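Long-range contact in beta-N-acetylhexosaminidase (Streptomyces plicatus, PDB 1JAK), which hydrolyses terminal N-acetylhexosamine residues from glycosides as a family 20 beta-N-acetylhexosaminidase, using substrate-assisted catalysis: residues A[399-412]-A[451-465]. Sequence-based numbering, arbitrary orientation.
Sequences YLDMKYTKDTPLGL and TLSDPDQLDYMAFPR. With IFG ((2R,3R,4S,5R)-2-acetamido-3,4-dihydroxy-5-hydroxymethyl-piperidine), chain F.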
loop_
_atom_site.group_PDB
_atom_site.type_symbol
_atom_site.label_atom_id
_atom_site.label_comp_id
_atom_site.label_asym_id
_atom_site.label_seq_id
_atom_site.Cartn_x
_atom_site.Cartn_y
_atom_site.Cartn_z
ATOM N N TYR A 399 6.574 8.235 5.114
ATOM C CA TYR A 399 5.411 8.404 5.979
ATOM C C TYR A 399 4.586 9.510 5.321
ATOM O O TYR A 399 4.953 10.687 5.365
ATOM C CB TYR A 399 5.859 8.804 7.390
ATOM C CG TYR A 399 6.021 7.623 8.321
ATOM C CD1 TYR A 399 6.504 6.398 7.853
ATOM C CD2 TYR A 399 5.672 7.720 9.669
ATOM C CE1 TYR A 399 6.625 5.299 8.699
ATOM C CE2 TYR A 399 5.790 6.626 10.527
ATOM C CZ TYR A 399 6.263 5.419 10.031
ATOM O OH TYR A 399 6.345 4.324 10.853
ATOM N N LEU A 400 3.476 9.122 4.697
ATOM C CA LEU A 400 2.632 10.071 3.981
ATOM C C LEU A 400 1.872 11.075 4.843
ATOM O O LEU A 400 1.281 12.016 4.318
ATOM C CB LEU A 400 1.662 9.306 3.073
ATOM C CG LEU A 400 2.366 8.386 2.067
ATOM C CD1 LEU A 400 1.343 7.486 1.390
ATOM C CD2 LEU A 400 3.120 9.218 1.025
ATOM N N ASP A 401 1.883 10.878 6.159
ATOM C CA ASP A 401 1.212 11.807 7.062
ATOM C C ASP A 401 2.143 12.958 7.434
ATOM O O ASP A 401 1.718 13.918 8.075
ATOM C CB ASP A 401 0.765 11.087 8.340
ATOM C CG ASP A 401 1.935 10.546 9.142
ATOM O OD1 ASP A 401 2.802 9.875 8.549
ATOM O OD2 ASP A 401 1.987 10.784 10.367
ATOM N N MET A 402 3.409 12.871 7.037
ATOM C CA MET A 402 4.357 13.929 7.379
ATOM C C MET A 402 4.194 15.154 6.484
ATOM O O MET A 402 4.032 15.038 5.270
ATOM C CB MET A 402 5.797 13.407 7.302
ATOM C CG MET A 402 6.710 13.939 8.411
ATOM S SD MET A 402 6.146 13.492 10.077
ATOM C CE MET A 402 6.216 11.695 9.991
ATOM N N LYS A 403 4.220 16.333 7.097
ATOM C CA LYS A 403 4.074 17.584 6.361
ATOM C C LYS A 403 5.151 17.780 5.301
ATOM O O LYS A 403 6.295 17.361 5.475
ATOM C CB LYS A 403 4.119 18.772 7.326
ATOM C CG LYS A 403 2.933 18.856 8.270
ATOM C CD LYS A 403 3.042 20.091 9.155
ATOM C CE LYS A 403 1.862 20.192 10.110
ATOM N NZ LYS A 403 1.961 21.409 10.968
ATOM N N TYR A 404 4.772 18.434 4.205
ATOM C CA TYR A 404 5.696 18.725 3.113
ATOM C C TYR A 404 6.601 19.877 3.540
ATOM O O TYR A 404 7.802 19.886 3.250
ATOM C CB TYR A 404 4.926 19.156 1.869
ATOM C CG TYR A 404 3.948 18.134 1.353
ATOM C CD1 TYR A 404 4.383 17.040 0.605
ATOM C CD2 TYR A 404 2.581 18.277 1.584
ATOM C CE1 TYR A 404 3.477 16.117 0.093
ATOM C CE2 TYR A 404 1.667 17.360 1.080
ATOM C CZ TYR A 404 2.120 16.285 0.332
ATOM O OH TYR A 404 1.220 15.397 -0.204
ATOM N N THR A 405 5.996 20.856 4.206
ATOM C CA THR A 405 6.698 22.034 4.699
ATOM C C THR A 405 6.005 22.493 5.972
ATOM O O THR A 405 4.967 21.949 6.356
ATOM C CB THR A 405 6.646 23.210 3.697
ATOM O OG1 THR A 405 5.311 23.731 3.640
ATOM C CG2 THR A 405 7.074 22.757 2.310
ATOM N N LYS A 406 6.563 23.512 6.612
ATOM C CA LYS A 406 5.984 24.027 7.842
ATOM C C LYS A 406 4.585 24.597 7.635
ATOM O O LYS A 406 3.847 24.785 8.600
ATOM C CB LYS A 406 6.890 25.107 8.443
ATOM C CG LYS A 406 7.006 26.366 7.600
ATOM C CD LYS A 406 7.890 27.396 8.290
ATOM C CE LYS A 406 7.904 28.719 7.536
ATOM N NZ LYS A 406 8.434 28.572 6.151
ATOM N N ASP A 407 4.211 24.856 6.385
ATOM C CA ASP A 407 2.898 25.424 6.103
ATOM C C ASP A 407 1.813 24.430 5.686
ATOM O O ASP A 407 0.671 24.823 5.441
ATOM C CB ASP A 407 3.024 26.527 5.053
ATOM C CG ASP A 407 3.848 27.706 5.546
ATOM O OD1 ASP A 407 3.578 28.193 6.664
ATOM O OD2 ASP A 407 4.762 28.145 4.818
ATOM N N THR A 408 2.161 23.150 5.603
ATOM C CA THR A 408 1.180 22.129 5.235
ATOM C C THR A 408 0.067 22.158 6.290
ATOM O O THR A 408 0.336 22.053 7.487
ATOM C CB THR A 408 1.843 20.738 5.187
ATOM O OG1 THR A 408 2.901 20.757 4.218
ATOM C CG2 THR A 408 0.833 19.669 4.800
ATOM N N PRO A 409 -1.199 22.310 5.853
ATOM C CA PRO A 409 -2.386 22.374 6.717
ATOM C C PRO A 409 -2.824 21.097 7.435
ATOM O O PRO A 409 -3.675 21.145 8.327
ATOM C CB PRO A 409 -3.460 22.901 5.772
ATOM C CG PRO A 409 -3.080 22.282 4.475
ATOM C CD PRO A 409 -1.579 22.483 4.440
ATOM N N LEU A 410 -2.253 19.967 7.044
ATOM C CA LEU A 410 -2.573 18.681 7.657
ATOM C C LEU A 410 -1.259 17.963 7.942
ATOM O O LEU A 410 -0.191 18.463 7.600
ATOM C CB LEU A 410 -3.406 17.832 6.690
ATOM C CG LEU A 410 -4.777 18.369 6.272
ATOM C CD1 LEU A 410 -5.293 17.579 5.081
ATOM C CD2 LEU A 410 -5.745 18.268 7.439
ATOM N N GLY A 411 -1.338 16.797 8.574
ATOM C CA GLY A 411 -0.135 16.030 8.853
ATOM C C GLY A 411 0.658 16.395 10.097
ATOM O O GLY A 411 0.293 17.306 10.846
ATOM N N LEU A 412 1.761 15.678 10.296
ATOM C CA LEU A 412 2.629 15.881 11.453
ATOM C C LEU A 412 4.023 16.356 11.048
ATOM O O LEU A 412 4.377 16.338 9.868
ATOM C CB LEU A 412 2.733 14.584 12.257
ATOM C CG LEU A 412 1.402 14.037 12.783
ATOM C CD1 LEU A 412 1.656 12.785 13.600
ATOM C CD2 LEU A 412 0.702 15.091 13.639
ATOM N N THR A 451 -4.414 13.139 11.891
ATOM C CA THR A 451 -4.916 14.412 11.367
ATOM C C THR A 451 -5.843 14.344 10.155
ATOM O O THR A 451 -6.282 15.383 9.659
ATOM C CB THR A 451 -3.741 15.337 10.965
ATOM O OG1 THR A 451 -3.147 14.856 9.749
ATOM C CG2 THR A 451 -2.680 15.361 12.056
ATOM N N LEU A 452 -6.146 13.138 9.687
ATOM C CA LEU A 452 -6.971 12.964 8.493
ATOM C C LEU A 452 -8.286 12.255 8.798
ATOM O O LEU A 452 -8.289 11.135 9.299
ATOM C CB LEU A 452 -6.170 12.173 7.456
ATOM C CG LEU A 452 -4.730 12.693 7.308
ATOM C CD1 LEU A 452 -3.915 11.746 6.444
ATOM C CD2 LEU A 452 -4.743 14.092 6.710
ATOM N N SER A 453 -9.399 12.908 8.473
ATOM C CA SER A 453 -10.710 12.341 8.753
ATOM C C SER A 453 -11.609 12.078 7.546
ATOM O O SER A 453 -12.712 11.554 7.703
ATOM C CB SER A 453 -11.446 13.232 9.758
ATOM O OG SER A 453 -11.553 14.558 9.277
ATOM N N ASP A 454 -11.170 12.447 6.348
ATOM C CA ASP A 454 -11.989 12.170 5.172
ATOM C C ASP A 454 -11.133 11.768 3.978
ATOM O O ASP A 454 -9.938 12.067 3.928
ATOM C CB ASP A 454 -12.894 13.363 4.829
ATOM C CG ASP A 454 -12.133 14.554 4.312
ATOM O OD1 ASP A 454 -11.434 14.414 3.285
ATOM O OD2 ASP A 454 -12.247 15.636 4.929
ATOM N N PRO A 455 -11.731 11.058 3.007
ATOM C CA PRO A 455 -11.030 10.594 1.806
ATOM C C PRO A 455 -10.235 11.646 1.043
ATOM O O PRO A 455 -9.164 11.349 0.519
ATOM C CB PRO A 455 -12.153 9.995 0.966
ATOM C CG PRO A 455 -13.068 9.442 2.005
ATOM C CD PRO A 455 -13.120 10.563 3.017
ATOM N N ASP A 456 -10.755 12.867 0.969
ATOM C CA ASP A 456 -10.051 13.926 0.254
ATOM C C ASP A 456 -8.757 14.314 0.964
ATOM O O ASP A 456 -7.763 14.652 0.318
ATOM C CB ASP A 456 -10.942 15.159 0.087
ATOM C CG ASP A 456 -12.140 14.895 -0.810
ATOM O OD1 ASP A 456 -12.064 13.978 -1.654
ATOM O OD2 ASP A 456 -13.152 15.618 -0.682
ATOM N N GLN A 457 -8.770 14.275 2.293
ATOM C CA GLN A 457 -7.573 14.609 3.058
ATOM C C GLN A 457 -6.541 13.500 2.875
ATOM O O GLN A 457 -5.335 13.761 2.832
ATOM C CB GLN A 457 -7.918 14.788 4.539
ATOM C CG GLN A 457 -8.902 15.924 4.785
ATOM C CD GLN A 457 -9.182 16.148 6.254
ATOM O OE1 GLN A 457 -9.243 15.200 7.034
ATOM N NE2 GLN A 457 -9.375 17.407 6.638
ATOM N N LEU A 458 -7.010 12.261 2.766
ATOM C CA LEU A 458 -6.093 11.151 2.542
ATOM C C LEU A 458 -5.373 11.388 1.214
ATOM O O LEU A 458 -4.160 11.206 1.118
ATOM C CB LEU A 458 -6.845 9.820 2.478
ATOM C CG LEU A 458 -7.557 9.346 3.746
ATOM C CD1 LEU A 458 -8.193 7.988 3.478
ATOM C CD2 LEU A 458 -6.566 9.254 4.900
ATOM N N ASP A 459 -6.121 11.801 0.193
ATOM C CA ASP A 459 -5.523 12.053 -1.119
ATOM C C ASP A 459 -4.463 13.151 -1.084
ATOM O O ASP A 459 -3.381 12.998 -1.653
ATOM C CB ASP A 459 -6.588 12.453 -2.156
ATOM C CG ASP A 459 -7.458 11.288 -2.599
ATOM O OD1 ASP A 459 -6.985 10.132 -2.574
ATOM O OD2 ASP A 459 -8.619 11.537 -2.993
ATOM N N TYR A 460 -4.779 14.261 -0.423
ATOM C CA TYR A 460 -3.852 15.385 -0.356
ATOM C C TYR A 460 -2.503 15.030 0.267
ATOM O O TYR A 460 -1.467 15.562 -0.143
ATOM C CB TYR A 460 -4.489 16.544 0.415
ATOM C CG TYR A 460 -3.590 17.753 0.525
ATOM C CD1 TYR A 460 -3.428 18.633 -0.545
ATOM C CD2 TYR A 460 -2.876 17.998 1.695
ATOM C CE1 TYR A 460 -2.567 19.734 -0.448
ATOM C CE2 TYR A 460 -2.019 19.085 1.803
ATOM C CZ TYR A 460 -1.869 19.947 0.733
ATOM O OH TYR A 460 -1.015 21.019 0.856
ATOM N N MET A 461 -2.512 14.128 1.246
ATOM C CA MET A 461 -1.274 13.724 1.904
ATOM C C MET A 461 -0.609 12.546 1.193
ATOM O O MET A 461 0.610 12.395 1.239
ATOM C CB MET A 461 -1.542 13.374 3.373
ATOM C CG MET A 461 -1.984 14.570 4.225
ATOM S SD MET A 461 -0.882 16.004 4.094
ATOM C CE MET A 461 0.571 15.423 4.994
ATOM N N ALA A 462 -1.404 11.719 0.520
ATOM C CA ALA A 462 -0.853 10.569 -0.191
ATOM C C ALA A 462 -0.222 10.983 -1.521
ATOM O O ALA A 462 0.811 10.446 -1.916
ATOM C CB ALA A 462 -1.940 9.528 -0.428
ATOM N N PHE A 463 -0.848 11.936 -2.209
ATOM C CA PHE A 463 -0.338 12.414 -3.494
ATOM C C PHE A 463 0.341 13.768 -3.325
ATOM O O PHE A 463 -0.180 14.645 -2.635
ATOM C CB PHE A 463 -1.480 12.529 -4.509
ATOM C CG PHE A 463 -2.078 11.205 -4.905
ATOM C CD1 PHE A 463 -3.031 10.584 -4.101
ATOM C CD2 PHE A 463 -1.678 10.574 -6.077
ATOM C CE1 PHE A 463 -3.578 9.352 -4.463
ATOM C CE2 PHE A 463 -2.218 9.343 -6.449
ATOM C CZ PHE A 463 -3.171 8.731 -5.638
ATOM N N PRO A 464 1.440 14.010 -4.056
ATOM C CA PRO A 464 2.123 13.169 -5.046
ATOM C C PRO A 464 3.254 12.224 -4.627
ATOM O O PRO A 464 3.976 11.729 -5.491
ATOM C CB PRO A 464 2.628 14.202 -6.037
ATOM C CG PRO A 464 3.141 15.264 -5.096
ATOM C CD PRO A 464 2.048 15.355 -4.023
ATOM N N ARG A 465 3.424 11.958 -3.336
ATOM C CA ARG A 465 4.509 11.074 -2.912
ATOM C C ARG A 465 4.245 9.577 -3.096
ATOM O O ARG A 465 5.186 8.790 -3.230
ATOM C CB ARG A 465 4.874 11.367 -1.451
ATOM C CG ARG A 465 5.480 12.757 -1.250
ATOM C CD ARG A 465 5.679 13.098 0.228
ATOM N NE ARG A 465 4.408 13.143 0.950
ATOM C CZ ARG A 465 4.261 13.616 2.183
ATOM N NH1 ARG A 465 5.305 14.093 2.849
ATOM N NH2 ARG A 465 3.063 13.611 2.755
HETATM N N1 IFG F . 4.601 6.640 15.003
HETATM C C2 IFG F . 3.561 5.626 15.311
HETATM C C3 IFG F . 2.228 5.737 14.465
HETATM C C4 IFG F . 1.776 7.189 14.202
HETATM C C5 IFG F . 2.955 7.964 13.610
HETATM C C6 IFG F . 2.667 9.415 13.240
HETATM C C7 IFG F . 4.780 3.942 13.993
HETATM C C8 IFG F . 5.364 2.582 13.710
HETATM C C9 IFG F . 4.183 7.969 14.530
HETATM N N2 IFG F . 4.130 4.269 15.150
HETATM O O7 IFG F . 4.924 4.788 13.120
HETATM O O3 IFG F . 1.189 5.030 15.131
HETATM O O4 IFG F . 1.403 7.783 15.445
HETATM O O6 IFG F . 3.591 9.896 12.270
HETATM O O HOH W 1 2.195 13.005 -0.834
HETATM O O HOH W 2 1.987 21.998 2.059
#
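Arg465 reaches end-on to the carbonyl of Met402, whose O accepts from Arg465 NH1 at 2.9 Å and from Arg465 NH2 at 3.0 Å and lies nearly in the guanidinium plane. Arg465 NH2 also donates almost straight (177°) to Met461 O, and a water accepts from Arg465 NE; together these bonds fix the rotation of the group. Tyr404 lays CE1 over one guanidinium face, 3.2 Å from Arg465 NE, the two planes 35° apart. Its OH donates to Tyr460 O at 2.7 Å and accepts from the same water, while the ring turns an offset edge toward the face of Tyr460. Met461, bent at chi2 and chi3, brings SD beside the Tyr404 ring and CE within 3.5 Å of Met402 O. Replaced by an alanine, Arg465 would no longer supply its two donors, and Met402 O would probably lack a partner while a gap opens beside the Tyr404 ring. Leu410 CD1 packs 3.9 Å from Leu452 CD2; toward solvent, exposed Pro409 merely skirts Tyr460, and partly exposed Thr451 accepts through OG1 from Gly411 N. Tyr399 OH donates to inhibitor O7 and Asp401 OD2 accepts from O6: loops following strands 389-392 and 440-447 meet beside the active site of the family 20 TIM barrel.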